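Side-chain contacts in small COPII coat GTPase SAR1 (Encephalitozoon cuniculi, PDB 6VS4), which is a small GTPase of the ADP-ribosylation factor family, associated with the COPII coat, that holds GDP and a magnesium ion here: residues A50-L55 / A85-L90; P73-I78 / L98-Y103; H108-I113 / E130-L135; F112-H117 / Q123-A128. All coordinates share one frame; numbering follows the deposited sequence.

Contact 1 of 4, residues A50-L55 / A85-L90; sequences AGKTTL and AQVIDL. With MG (magnesium ion), chain E; GDP (guanosine-5'-diphosphate), chain D.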
loop_
_atom_site.group_PDB
_atom_site.type_symbol
_atom_site.label_atom_id
_atom_site.label_comp_id
_atom_site.label_asym_id
_atom_site.label_seq_id
_atom_site.Cartn_x
_atom_site.Cartn_y
_atom_site.Cartn_z
ATOM N N ALA A 50 0.984 15.816 30.584
ATOM C CA ALA A 50 1.274 14.389 30.696
ATOM C C ALA A 50 0.985 13.619 29.407
ATOM O O ALA A 50 1.571 12.551 29.194
ATOM C CB ALA A 50 0.476 13.779 31.851
ATOM N N GLY A 51 0.119 14.138 28.549
ATOM C CA GLY A 51 -0.249 13.483 27.317
ATOM C C GLY A 51 -1.696 13.026 27.234
ATOM O O GLY A 51 -1.994 12.138 26.426
ATOM N N LYS A 52 -2.594 13.610 28.033
ATOM C CA LYS A 52 -3.985 13.171 28.067
ATOM C C LYS A 52 -4.706 13.523 26.774
ATOM O O LYS A 52 -5.338 12.664 26.151
ATOM C CB LYS A 52 -4.709 13.811 29.252
ATOM C CG LYS A 52 -4.282 13.311 30.616
ATOM C CD LYS A 52 -4.982 14.112 31.701
ATOM C CE LYS A 52 -4.052 15.169 32.258
ATOM N NZ LYS A 52 -3.614 16.188 31.271
ATOM N N THR A 53 -4.638 14.795 26.377
ATOM C CA THR A 53 -5.287 15.238 25.149
ATOM C C THR A 53 -4.721 14.507 23.938
ATOM O O THR A 53 -5.459 14.166 23.004
ATOM C CB THR A 53 -5.121 16.750 24.996
ATOM O OG1 THR A 53 -5.832 17.419 26.044
ATOM C CG2 THR A 53 -5.642 17.216 23.651
ATOM N N THR A 54 -3.415 14.233 23.955
ATOM C CA THR A 54 -2.786 13.478 22.877
ATOM C C THR A 54 -3.375 12.077 22.767
ATOM O O THR A 54 -3.663 11.602 21.663
ATOM C CB THR A 54 -1.274 13.413 23.106
ATOM O OG1 THR A 54 -0.736 14.741 23.145
ATOM C CG2 THR A 54 -0.593 12.634 22.000
ATOM N N LEU A 55 -3.574 11.406 23.905
ATOM C CA LEU A 55 -4.127 10.057 23.886
ATOM C C LEU A 55 -5.558 10.051 23.365
ATOM O O LEU A 55 -5.920 9.202 22.538
ATOM C CB LEU A 55 -4.071 9.438 25.283
ATOM C CG LEU A 55 -4.779 8.080 25.408
ATOM C CD1 LEU A 55 -4.218 7.053 24.420
ATOM C CD2 LEU A 55 -4.693 7.559 26.833
ATOM N N ALA A 85 -15.396 9.779 27.305
ATOM C CA ALA A 85 -14.068 10.140 27.776
ATOM C C ALA A 85 -14.135 11.518 28.416
ATOM O O ALA A 85 -14.433 12.509 27.742
ATOM C CB ALA A 85 -13.050 10.120 26.636
ATOM N N GLN A 86 -13.883 11.567 29.720
ATOM C CA GLN A 86 -13.822 12.808 30.480
ATOM C C GLN A 86 -12.360 13.048 30.844
ATOM O O GLN A 86 -11.759 12.246 31.567
ATOM C CB GLN A 86 -14.698 12.715 31.729
ATOM C CG GLN A 86 -14.759 13.981 32.570
ATOM C CD GLN A 86 -15.759 14.993 32.030
ATOM O OE1 GLN A 86 -16.940 14.683 31.850
ATOM N NE2 GLN A 86 -15.287 16.207 31.764
ATOM N N VAL A 87 -11.789 14.138 30.338
ATOM C CA VAL A 87 -10.384 14.463 30.564
ATOM C C VAL A 87 -10.300 15.584 31.591
ATOM O O VAL A 87 -11.013 16.586 31.479
ATOM C CB VAL A 87 -9.697 14.872 29.252
ATOM C CG1 VAL A 87 -8.193 14.948 29.449
ATOM C CG2 VAL A 87 -10.061 13.907 28.139
ATOM N N ILE A 88 -9.431 15.426 32.591
ATOM C CA ILE A 88 -9.261 16.434 33.635
ATOM C C ILE A 88 -7.778 16.667 33.882
ATOM O O ILE A 88 -7.051 15.736 34.253
ATOM C CB ILE A 88 -9.946 16.037 34.952
ATOM C CG1 ILE A 88 -11.421 15.708 34.724
ATOM C CG2 ILE A 88 -9.816 17.162 35.955
ATOM C CD1 ILE A 88 -12.122 15.213 35.968
ATOM N N ASP A 89 -7.342 17.915 33.723
ATOM C CA ASP A 89 -5.989 18.312 34.098
ATOM C C ASP A 89 -5.987 18.523 35.609
ATOM O O ASP A 89 -6.566 19.493 36.106
ATOM C CB ASP A 89 -5.566 19.580 33.360
ATOM C CG ASP A 89 -5.225 19.325 31.898
ATOM O OD1 ASP A 89 -4.913 18.173 31.543
ATOM O OD2 ASP A 89 -5.259 20.282 31.096
ATOM N N LEU A 90 -5.347 17.619 36.347
ATOM C CA LEU A 90 -5.323 17.781 37.790
ATOM C C LEU A 90 -4.257 18.798 38.202
ATOM O O LEU A 90 -3.408 19.214 37.409
ATOM C CB LEU A 90 -5.072 16.432 38.465
ATOM C CG LEU A 90 -6.175 15.388 38.247
ATOM C CD1 LEU A 90 -5.962 14.184 39.143
ATOM C CD2 LEU A 90 -7.556 15.993 38.487
HETATM MG MG MG E . -5.348 18.729 27.651
HETATM P PB GDP D . -2.207 17.296 28.545
HETATM O O1B GDP D . -1.987 18.604 29.328
HETATM O O2B GDP D . -3.502 17.295 27.787
HETATM O O3B GDP D . -2.050 16.127 29.521
HETATM O O3A GDP D . -0.991 17.147 27.534
HETATM P PA GDP D . -0.880 16.980 25.960
HETATM O O1A GDP D . -1.208 18.334 25.349
HETATM O O2A GDP D . -1.674 15.832 25.478
HETATM O "O5'" GDP D . 0.677 16.742 25.701
HETATM C "C5'" GDP D . 1.703 17.717 25.983
HETATM C "C4'" GDP D . 2.878 17.483 25.067
HETATM O "O4'" GDP D . 3.452 16.184 25.341
HETATM C "C3'" GDP D . 2.564 17.521 23.567
HETATM O "O3'" GDP D . 3.492 18.334 22.858
HETATM C "C2'" GDP D . 2.666 16.052 23.147
HETATM O "O2'" GDP D . 3.109 15.931 21.801
HETATM C "C1'" GDP D . 3.738 15.553 24.109
HETATM N N9 GDP D . 3.738 14.097 24.316
HETATM C C8 GDP D . 2.684 13.290 24.659
HETATM N N7 GDP D . 3.014 12.022 24.752
HETATM C C5 GDP D . 4.365 11.995 24.445
HETATM C C6 GDP D . 5.292 10.902 24.334
HETATM O O6 GDP D . 5.073 9.714 24.553
HETATM N N1 GDP D . 6.552 11.323 23.962
HETATM C C2 GDP D . 6.914 12.626 23.745
HETATM N N2 GDP D . 8.185 12.851 23.403
HETATM N N3 GDP D . 6.072 13.649 23.852
HETATM C C4 GDP D . 4.824 13.266 24.185
HETATM O O HOH W 1 -5.818 17.635 29.223
HETATM O O HOH W 2 -3.786 19.211 26.477
#

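Contact 2 of 4, residues P73-I78 / L98-Y103; sequences PSTSYI and LAWRDY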
loop_
_atom_site.group_PDB
_atom_site.type_symbol
_atom_site.label_atom_id
_atom_site.label_comp_id
_atom_site.label_asym_id
_atom_site.label_seq_id
_atom_site.Cartn_x
_atom_site.Cartn_y
_atom_site.Cartn_z
ATOM N N PRO A 73 -11.764 25.350 32.038
ATOM C CA PRO A 73 -10.662 25.121 31.082
ATOM C C PRO A 73 -9.831 23.877 31.361
ATOM O O PRO A 73 -9.049 23.475 30.492
ATOM C CB PRO A 73 -9.810 26.392 31.215
ATOM C CG PRO A 73 -10.168 26.959 32.550
ATOM C CD PRO A 73 -11.613 26.624 32.763
ATOM N N SER A 74 -9.929 23.284 32.551
ATOM C CA SER A 74 -9.143 22.098 32.875
ATOM C C SER A 74 -9.780 20.798 32.398
ATOM O O SER A 74 -9.148 19.743 32.530
ATOM C CB SER A 74 -8.910 22.015 34.389
ATOM O OG SER A 74 -8.219 23.155 34.870
ATOM N N THR A 75 -10.995 20.838 31.854
ATOM C CA THR A 75 -11.731 19.633 31.502
ATOM C C THR A 75 -11.995 19.554 30.004
ATOM O O THR A 75 -12.069 20.569 29.305
ATOM C CB THR A 75 -13.073 19.554 32.243
ATOM O OG1 THR A 75 -13.919 20.630 31.824
ATOM C CG2 THR A 75 -12.854 19.644 33.744
ATOM N N SER A 76 -12.129 18.320 29.530
ATOM C CA SER A 76 -12.492 18.008 28.159
ATOM C C SER A 76 -13.472 16.849 28.199
ATOM O O SER A 76 -13.459 16.043 29.135
ATOM C CB SER A 76 -11.274 17.631 27.306
ATOM O OG SER A 76 -10.401 18.732 27.155
ATOM N N TYR A 77 -14.321 16.766 27.176
ATOM C CA TYR A 77 -15.290 15.684 27.089
ATOM C C TYR A 77 -15.569 15.359 25.628
ATOM O O TYR A 77 -15.871 16.259 24.834
ATOM C CB TYR A 77 -16.591 16.047 27.824
ATOM C CG TYR A 77 -17.623 14.943 27.790
ATOM C CD1 TYR A 77 -17.497 13.823 28.604
ATOM C CD2 TYR A 77 -18.710 15.009 26.928
ATOM C CE1 TYR A 77 -18.427 12.802 28.566
ATOM C CE2 TYR A 77 -19.648 13.991 26.881
ATOM C CZ TYR A 77 -19.501 12.890 27.702
ATOM O OH TYR A 77 -20.429 11.877 27.663
ATOM N N ILE A 78 -15.473 14.077 25.283
ATOM C CA ILE A 78 -15.800 13.612 23.938
ATOM C C ILE A 78 -16.347 12.194 24.033
ATOM O O ILE A 78 -15.842 11.366 24.799
ATOM C CB ILE A 78 -14.575 13.678 23.002
ATOM C CG1 ILE A 78 -14.946 13.200 21.592
ATOM C CG2 ILE A 78 -13.441 12.842 23.560
ATOM C CD1 ILE A 78 -13.803 13.255 20.615
ATOM N N LEU A 98 -12.325 18.438 46.234
ATOM C CA LEU A 98 -13.696 17.981 46.389
ATOM C C LEU A 98 -14.599 18.606 45.340
ATOM O O LEU A 98 -15.738 18.160 45.172
ATOM C CB LEU A 98 -14.188 18.332 47.796
ATOM C CG LEU A 98 -15.135 17.388 48.531
ATOM C CD1 LEU A 98 -14.539 15.990 48.593
ATOM C CD2 LEU A 98 -15.403 17.919 49.930
ATOM N N ALA A 99 -14.117 19.648 44.653
ATOM C CA ALA A 99 -14.877 20.276 43.577
ATOM C C ALA A 99 -15.161 19.289 42.452
ATOM O O ALA A 99 -16.149 19.446 41.726
ATOM C CB ALA A 99 -14.132 21.500 43.043
ATOM N N TRP A 100 -14.305 18.279 42.289
ATOM C CA TRP A 100 -14.400 17.323 41.192
ATOM C C TRP A 100 -15.172 16.069 41.574
ATOM O O TRP A 100 -15.242 15.137 40.766
ATOM C CB TRP A 100 -12.999 16.876 40.736
ATOM C CG TRP A 100 -12.052 17.944 40.283
ATOM C CD1 TRP A 100 -10.865 18.283 40.868
ATOM C CD2 TRP A 100 -12.196 18.799 39.146
ATOM N NE1 TRP A 100 -10.264 19.300 40.167
ATOM C CE2 TRP A 100 -11.064 19.637 39.107
ATOM C CE3 TRP A 100 -13.176 18.945 38.162
ATOM C CZ2 TRP A 100 -10.886 20.603 38.122
ATOM C CZ3 TRP A 100 -12.998 19.902 37.190
ATOM C CH2 TRP A 100 -11.863 20.717 37.172
ATOM N N ARG A 101 -15.765 16.033 42.770
ATOM C CA ARG A 101 -16.367 14.796 43.260
ATOM C C ARG A 101 -17.457 14.294 42.314
ATOM O O ARG A 101 -17.605 13.083 42.113
ATOM C CB ARG A 101 -16.893 15.013 44.684
ATOM C CG ARG A 101 -18.402 15.048 44.859
ATOM C CD ARG A 101 -18.825 16.131 45.860
ATOM N NE ARG A 101 -18.405 17.461 45.426
ATOM C CZ ARG A 101 -19.236 18.396 44.971
ATOM N NH1 ARG A 101 -18.764 19.574 44.587
ATOM N NH2 ARG A 101 -20.541 18.161 44.908
ATOM N N ASP A 102 -18.204 15.212 41.694
ATOM C CA ASP A 102 -19.294 14.808 40.814
ATOM C C ASP A 102 -18.787 14.007 39.621
ATOM O O ASP A 102 -19.503 13.138 39.107
ATOM C CB ASP A 102 -20.069 16.039 40.340
ATOM C CG ASP A 102 -20.873 16.680 41.450
ATOM O OD1 ASP A 102 -21.208 15.970 42.422
ATOM O OD2 ASP A 102 -21.174 17.890 41.349
ATOM N N TYR A 103 -17.557 14.276 39.170
ATOM C CA TYR A 103 -17.006 13.556 38.028
ATOM C C TYR A 103 -16.749 12.085 38.325
ATOM O O TYR A 103 -16.565 11.302 37.388
ATOM C CB TYR A 103 -15.700 14.211 37.572
ATOM C CG TYR A 103 -15.883 15.541 36.887
ATOM C CD1 TYR A 103 -15.906 15.623 35.504
ATOM C CD2 TYR A 103 -16.056 16.711 37.617
ATOM C CE1 TYR A 103 -16.083 16.831 34.859
ATOM C CE2 TYR A 103 -16.229 17.931 36.980
ATOM C CZ TYR A 103 -16.243 17.980 35.596
ATOM O OH TYR A 103 -16.418 19.175 34.932
#

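Contact 3 of 4, residues H108-I113 / E130-L135; sequences HGIVFI and ETVLSL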
loop_
_atom_site.group_PDB
_atom_site.type_symbol
_atom_site.label_atom_id
_atom_site.label_comp_id
_atom_site.label_asym_id
_atom_site.label_seq_id
_atom_site.Cartn_x
_atom_site.Cartn_y
_atom_site.Cartn_z
ATOM N N HIS A 108 -16.698 4.554 35.616
ATOM C CA HIS A 108 -16.451 3.139 35.348
ATOM C C HIS A 108 -14.976 2.762 35.372
ATOM O O HIS A 108 -14.642 1.629 35.737
ATOM C CB HIS A 108 -17.034 2.737 33.987
ATOM C CG HIS A 108 -18.525 2.617 33.976
ATOM N ND1 HIS A 108 -19.357 3.682 33.705
ATOM C CD2 HIS A 108 -19.335 1.561 34.222
ATOM C CE1 HIS A 108 -20.614 3.285 33.776
ATOM N NE2 HIS A 108 -20.629 2.002 34.089
ATOM N N GLY A 109 -14.090 3.666 34.971
ATOM C CA GLY A 109 -12.675 3.357 34.935
ATOM C C GLY A 109 -11.864 4.623 34.813
ATOM O O GLY A 109 -12.369 5.672 34.403
ATOM N N ILE A 110 -10.592 4.511 35.169
ATOM C CA ILE A 110 -9.685 5.647 35.175
ATOM C C ILE A 110 -8.440 5.300 34.374
ATOM O O ILE A 110 -7.890 4.200 34.502
ATOM C CB ILE A 110 -9.325 6.066 36.618
ATOM C CG1 ILE A 110 -10.555 6.679 37.290
ATOM C CG2 ILE A 110 -8.141 7.026 36.619
ATOM C CD1 ILE A 110 -10.488 6.721 38.783
ATOM N N VAL A 111 -8.016 6.236 33.533
ATOM C CA VAL A 111 -6.715 6.200 32.885
ATOM C C VAL A 111 -5.894 7.341 33.476
ATOM O O VAL A 111 -6.188 8.520 33.244
ATOM C CB VAL A 111 -6.844 6.312 31.360
ATOM C CG1 VAL A 111 -5.484 6.290 30.691
ATOM C CG2 VAL A 111 -7.700 5.183 30.849
ATOM N N PHE A 112 -4.879 6.994 34.259
ATOM C CA PHE A 112 -4.011 7.967 34.903
ATOM C C PHE A 112 -2.674 7.988 34.170
ATOM O O PHE A 112 -2.019 6.947 34.042
ATOM C CB PHE A 112 -3.812 7.630 36.381
ATOM C CG PHE A 112 -3.152 8.727 37.164
ATOM C CD1 PHE A 112 -1.771 8.822 37.223
ATOM C CD2 PHE A 112 -3.909 9.668 37.841
ATOM C CE1 PHE A 112 -1.158 9.840 37.950
ATOM C CE2 PHE A 112 -3.301 10.689 38.567
ATOM C CZ PHE A 112 -1.927 10.773 38.621
ATOM N N ILE A 113 -2.278 9.166 33.686
ATOM C CA ILE A 113 -1.116 9.322 32.818
ATOM C C ILE A 113 -0.041 10.128 33.535
ATOM O O ILE A 113 -0.329 11.187 34.109
ATOM C CB ILE A 113 -1.508 9.990 31.492
ATOM C CG1 ILE A 113 -2.631 9.189 30.826
ATOM C CG2 ILE A 113 -0.309 10.073 30.579
ATOM C CD1 ILE A 113 -3.015 9.683 29.438
ATOM N N GLU A 130 -2.831 10.619 44.741
ATOM C CA GLU A 130 -3.495 10.459 46.028
ATOM C C GLU A 130 -4.898 11.046 45.995
ATOM O O GLU A 130 -5.834 10.471 46.564
ATOM C CB GLU A 130 -2.658 11.108 47.136
ATOM N N THR A 131 -5.067 12.187 45.321
ATOM C CA THR A 131 -6.396 12.773 45.183
ATOM C C THR A 131 -7.359 11.799 44.511
ATOM O O THR A 131 -8.489 11.611 44.977
ATOM C CB THR A 131 -6.317 14.069 44.372
ATOM O OG1 THR A 131 -5.451 15.004 45.017
ATOM C CG2 THR A 131 -7.686 14.688 44.229
ATOM N N VAL A 132 -6.911 11.143 43.434
ATOM C CA VAL A 132 -7.773 10.224 42.691
ATOM C C VAL A 132 -8.205 9.057 43.569
ATOM O O VAL A 132 -9.392 8.713 43.629
ATOM C CB VAL A 132 -7.065 9.731 41.415
ATOM C CG1 VAL A 132 -7.898 8.660 40.729
ATOM C CG2 VAL A 132 -6.792 10.891 40.469
ATOM N N LEU A 133 -7.249 8.419 44.255
ATOM C CA LEU A 133 -7.578 7.235 45.045
ATOM C C LEU A 133 -8.518 7.544 46.208
ATOM O O LEU A 133 -9.187 6.632 46.706
ATOM C CB LEU A 133 -6.302 6.574 45.565
ATOM C CG LEU A 133 -5.461 5.780 44.564
ATOM C CD1 LEU A 133 -4.408 4.965 45.297
ATOM C CD2 LEU A 133 -6.336 4.870 43.727
ATOM N N SER A 134 -8.587 8.800 46.654
ATOM C CA SER A 134 -9.502 9.165 47.727
ATOM C C SER A 134 -10.907 9.505 47.238
ATOM O O SER A 134 -11.855 9.432 48.029
ATOM C CB SER A 134 -8.940 10.349 48.520
ATOM O OG SER A 134 -9.091 11.558 47.802
ATOM N N LEU A 135 -11.068 9.875 45.967
ATOM C CA LEU A 135 -12.389 10.182 45.425
ATOM C C LEU A 135 -13.055 8.985 44.762
ATOM O O LEU A 135 -14.289 8.903 44.742
ATOM C CB LEU A 135 -12.295 11.334 44.420
ATOM C CG LEU A 135 -11.864 12.691 44.977
ATOM C CD1 LEU A 135 -11.834 13.731 43.872
ATOM C CD2 LEU A 135 -12.780 13.133 46.107
#

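Contact 4 of 4, residues F112-H117 / Q123-A128; sequences FIVDVH and QEVREA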
loop_
_atom_site.group_PDB
_atom_site.type_symbol
_atom_site.label_atom_id
_atom_site.label_comp_id
_atom_site.label_asym_id
_atom_site.label_seq_id
_atom_site.Cartn_x
_atom_site.Cartn_y
_atom_site.Cartn_z
ATOM N N PHE A 112 -4.879 6.994 34.259
ATOM C CA PHE A 112 -4.011 7.967 34.903
ATOM C C PHE A 112 -2.674 7.988 34.170
ATOM O O PHE A 112 -2.019 6.947 34.042
ATOM C CB PHE A 112 -3.812 7.630 36.381
ATOM C CG PHE A 112 -3.152 8.727 37.164
ATOM C CD1 PHE A 112 -1.771 8.822 37.223
ATOM C CD2 PHE A 112 -3.909 9.668 37.841
ATOM C CE1 PHE A 112 -1.158 9.840 37.950
ATOM C CE2 PHE A 112 -3.301 10.689 38.567
ATOM C CZ PHE A 112 -1.927 10.773 38.621
ATOM N N ILE A 113 -2.278 9.166 33.686
ATOM C CA ILE A 113 -1.116 9.322 32.818
ATOM C C ILE A 113 -0.041 10.128 33.535
ATOM O O ILE A 113 -0.329 11.187 34.109
ATOM C CB ILE A 113 -1.508 9.990 31.492
ATOM C CG1 ILE A 113 -2.631 9.189 30.826
ATOM C CG2 ILE A 113 -0.309 10.073 30.579
ATOM C CD1 ILE A 113 -3.015 9.683 29.438
ATOM N N VAL A 114 1.203 9.646 33.474
ATOM C CA VAL A 114 2.349 10.294 34.102
ATOM C C VAL A 114 3.424 10.546 33.050
ATOM O O VAL A 114 3.741 9.660 32.249
ATOM C CB VAL A 114 2.920 9.439 35.254
ATOM C CG1 VAL A 114 4.181 10.089 35.852
ATOM C CG2 VAL A 114 1.874 9.202 36.321
ATOM N N ASP A 115 4.005 11.746 33.076
ATOM C CA ASP A 115 5.184 12.065 32.271
ATOM C C ASP A 115 6.423 11.630 33.056
ATOM O O ASP A 115 6.818 12.289 34.022
ATOM C CB ASP A 115 5.216 13.560 31.951
ATOM C CG ASP A 115 6.409 13.969 31.078
ATOM O OD1 ASP A 115 7.348 13.164 30.889
ATOM O OD2 ASP A 115 6.412 15.121 30.587
ATOM N N VAL A 116 7.052 10.534 32.625
ATOM C CA VAL A 116 8.197 9.995 33.349
ATOM C C VAL A 116 9.421 10.887 33.216
ATOM O O VAL A 116 10.367 10.757 34.000
ATOM C CB VAL A 116 8.525 8.567 32.872
ATOM C CG1 VAL A 116 7.297 7.683 32.957
ATOM C CG2 VAL A 116 9.071 8.588 31.442
ATOM N N HIS A 117 9.423 11.809 32.255
ATOM C CA HIS A 117 10.581 12.673 32.066
ATOM C C HIS A 117 10.560 13.862 33.024
ATOM O O HIS A 117 11.615 14.306 33.493
ATOM C CB HIS A 117 10.639 13.147 30.616
ATOM C CG HIS A 117 11.942 13.778 30.244
ATOM N ND1 HIS A 117 13.155 13.195 30.535
ATOM C CD2 HIS A 117 12.223 14.940 29.612
ATOM C CE1 HIS A 117 14.129 13.970 30.093
ATOM N NE2 HIS A 117 13.590 15.035 29.530
ATOM N N GLN A 123 6.177 15.406 42.687
ATOM C CA GLN A 123 5.412 15.679 43.898
ATOM C C GLN A 123 3.965 16.029 43.570
ATOM O O GLN A 123 3.044 15.587 44.268
ATOM C CB GLN A 123 6.080 16.798 44.694
ATOM C CG GLN A 123 5.491 16.993 46.078
ATOM C CD GLN A 123 5.546 15.731 46.915
ATOM O OE1 GLN A 123 6.463 14.923 46.784
ATOM N NE2 GLN A 123 4.559 15.557 47.785
ATOM N N GLU A 124 3.741 16.808 42.509
ATOM C CA GLU A 124 2.375 17.031 42.045
ATOM C C GLU A 124 1.720 15.723 41.626
ATOM O O GLU A 124 0.542 15.492 41.917
ATOM C CB GLU A 124 2.351 18.005 40.869
ATOM C CG GLU A 124 2.973 19.353 41.116
ATOM C CD GLU A 124 2.787 20.273 39.928
ATOM O OE1 GLU A 124 1.680 20.271 39.350
ATOM O OE2 GLU A 124 3.745 20.988 39.570
ATOM N N VAL A 125 2.469 14.856 40.942
ATOM C CA VAL A 125 1.899 13.601 40.456
ATOM C C VAL A 125 1.411 12.753 41.620
ATOM O O VAL A 125 0.300 12.213 41.593
ATOM C CB VAL A 125 2.919 12.834 39.596
ATOM C CG1 VAL A 125 2.381 11.455 39.246
ATOM C CG2 VAL A 125 3.254 13.615 38.331
ATOM N N ARG A 126 2.228 12.633 42.667
ATOM C CA ARG A 126 1.829 11.795 43.792
ATOM C C ARG A 126 0.623 12.390 44.508
ATOM O O ARG A 126 -0.258 11.653 44.965
ATOM C CB ARG A 126 3.015 11.564 44.737
ATOM C CG ARG A 126 3.123 12.461 45.945
ATOM C CD ARG A 126 4.259 11.966 46.837
ATOM N NE ARG A 126 4.002 10.609 47.318
ATOM C CZ ARG A 126 4.939 9.679 47.472
ATOM N NH1 ARG A 126 6.199 9.952 47.166
ATOM N NH2 ARG A 126 4.610 8.473 47.914
ATOM N N GLU A 127 0.567 13.723 44.617
ATOM C CA GLU A 127 -0.616 14.369 45.178
ATOM C C GLU A 127 -1.820 14.202 44.258
ATOM O O GLU A 127 -2.922 13.887 44.719
ATOM C CB GLU A 127 -0.334 15.848 45.447
ATOM C CG GLU A 127 0.051 16.149 46.895
ATOM C CD GLU A 127 1.276 17.042 47.013
ATOM O OE1 GLU A 127 2.086 16.826 47.945
ATOM O OE2 GLU A 127 1.432 17.957 46.174
ATOM N N ALA A 128 -1.631 14.402 42.952
ATOM C CA ALA A 128 -2.720 14.140 42.014
ATOM C C ALA A 128 -3.192 12.694 42.123
ATOM O O ALA A 128 -4.398 12.431 42.161
ATOM C CB ALA A 128 -2.286 14.461 40.582
#

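Contact 1 of 4, residues A50-L55 / A85-L90
Lys52 reaches from the start of helix 52-59 to Val87 and Asp89 on strand 83-90. Segment 50-55 carries residues that fit the P-loop (Walker A) pattern, as expected for this family, and it wraps the phosphates of the bound GDP. The lysine first slants over the Val87 side chain. Its CB lies 3.7 Å from Val87 CG1, and its CD runs by Ile88 O. Bends at chi3 and chi4 (-100° and 63°) then curl the chain back, so that NZ ends between the beta phosphate and Asp89. NZ makes a salt bridge to Asp89 OD1 and also donates to GDP O3B. The modelled lengths of both are very short, so their exact values are doubtful. The same O3B accepts from two backbone amides. Gly51 N, at the N-cap, is 3.1 Å from O3B, and Lys52 N meets it at 3.0 Å and nearly straight (166°). Two backbone amides, and the close-lying NZ, thus converge on one phosphate oxygen. Asp89 is a second-shell partner of the magnesium ion. A metal-bound water donates to its OD1, while OD2 stays 3.8 Å from the magnesium. The ion itself is held by GDP O2B, by two waters and by Thr53 OG1, which lies 2.1 Å from the magnesium.

Contact 2 of 4, residues P73-I78 / L98-Y103
The rings of Trp100 and Tyr103 receive the methyl group of Thr75. It approaches both obliquely. Thr75 CG2 lies 3.5 Å from Trp100 CZ3 and 3.7 Å from Trp100 CH2, at the far end of the six-membered ring. The same methyl is 3.8 Å from Tyr103 OH. The two aromatic residues also pack on each other. Tyr103 CD2 sits at the edge of the indole, in its plane, and Trp100 O lies in plane at the edge of the tyrosine ring. Ser74 CB adds a looser touch to Trp100 CH2 at 4.3 Å. The threonine is fixed by its hydroxyl. A chi1 of 64° tucks OG1 back over the main chain, where it is hydrogen-bonded to Thr70 OG1 and His72 O, and turns CG2 to the rings. The His72 ring also meets Trp100, with the planes about 55° apart. Within the 3-10 turn, Arg101 NE donates to Leu98 O at 2.8 Å, with the oxygen nearly in the guanidinium plane. Arg101 N shares this acceptor. The Thr75 methyl and the two rings join strand 75-80 to the loop after strand 83-90. By position, the loop probably corresponds to the switch II region of small GTPases, and the strand probably opens the interswitch hairpin.

Contact 3 of 4, residues H108-I113 / E130-L135
Val132 meets Ile110 and Phe112 with its two methyls, one for each, because chi1 is 174°. CG1 is then anti to the backbone N and CG2 anti to the carbonyl carbon. In Ile110 an extended chi2 of 161° carries CD1 out to the helix. Ile110 CD1 comes within 3.8 Å of Val132 CG1, the two side chains pointing opposite ways as they pass. The Phe112 ring offers CE2 and CD2 to Val132 CG2, at 4.0 Å and 4.1 Å. The methyl comes at the ring obliquely. Val132 thus fits between two strand residues that point the same way, with the intervening Val111 on the other side of the sheet. Ile110, Phe112 and Val132 are all buried, and the contact between the two segments is wholly apolar. Near its end the helix has a polar detail of its own. Ser134 OG donates to Thr131 O at 2.9 Å, and Leu135 N donates to the same oxygen. Helix 122-135 here covers one face of strand 109-115. Val132 and Ile110 also touch Leu45 of the neighbouring strand 40-47, while Phe112 meets Tyr129 edge-to-face. On the opposite sheet face, Val111 packs on helix 52-59.

Contact 4 of 4, residues F112-H117 / Q123-A128
Val125 and Ala128 face Phe112 and Val114 in the first half of a beta-alpha-beta unit, made of strand 109-115, helix 122-135 and strand 141-146. The segment axes run almost antiparallel, at 170°, and approach to 9.9 Å. Apolar contacts carry the interface. Val125 CG1 is the central group. It is anti to the backbone N (chi1 173°) and comes within 3.7 Å of Val114 CG2, with Val114 CG1 slightly farther off. The same methyl is 4.1 Å from Phe112 CE1. At the ring tip, Phe112 CZ is 4.2 Å from Ala128 CB. The ring also lies against the helix backbone, with Phe112 CZ 4.0 Å from Val125 O. Ile47 of strand 40-47 extends this core, touching both Val125 and Ala128. No hydrogen bond crosses between the two segments. On the outer side of the helix, Gln123 NE2 donates to Glu127 OE1 at 2.8 Å, from above the carboxylate plane. At the end of the strand, Asp115 forms an Asx turn. Its OD2 makes a salt bridge to Lys147, whose NZ also hydrogen-bonds GDP. Its OD1 accepts from His117 N at 2.8 Å, on the anti side and 35° out of the carboxylate plane.

In the fold
From the N terminus, segment 50-55 opens contact 1 and segment 73-78 opens contact 2. Contact 1 closes at 85-90, before contact 2 closes at 98-103, so the two cross. Strands 75-80 and 83-90 are sheet neighbours, and backbone bonds such as Val87 N to Ser76 O join the two contacts directly. Contacts 3 and 4 follow in series. Both start on strand 109-115, share Phe112 and Ile113, and return on helix 122-135. Contact 4 closes the shorter loop, and contact 3 opens earlier on the strand and closes about two helix turns later. Ile113 touches Ala50 and Lys52, and Leu90 touches Val132, so the nucleotide-binding loop, the sheet and this helix meet.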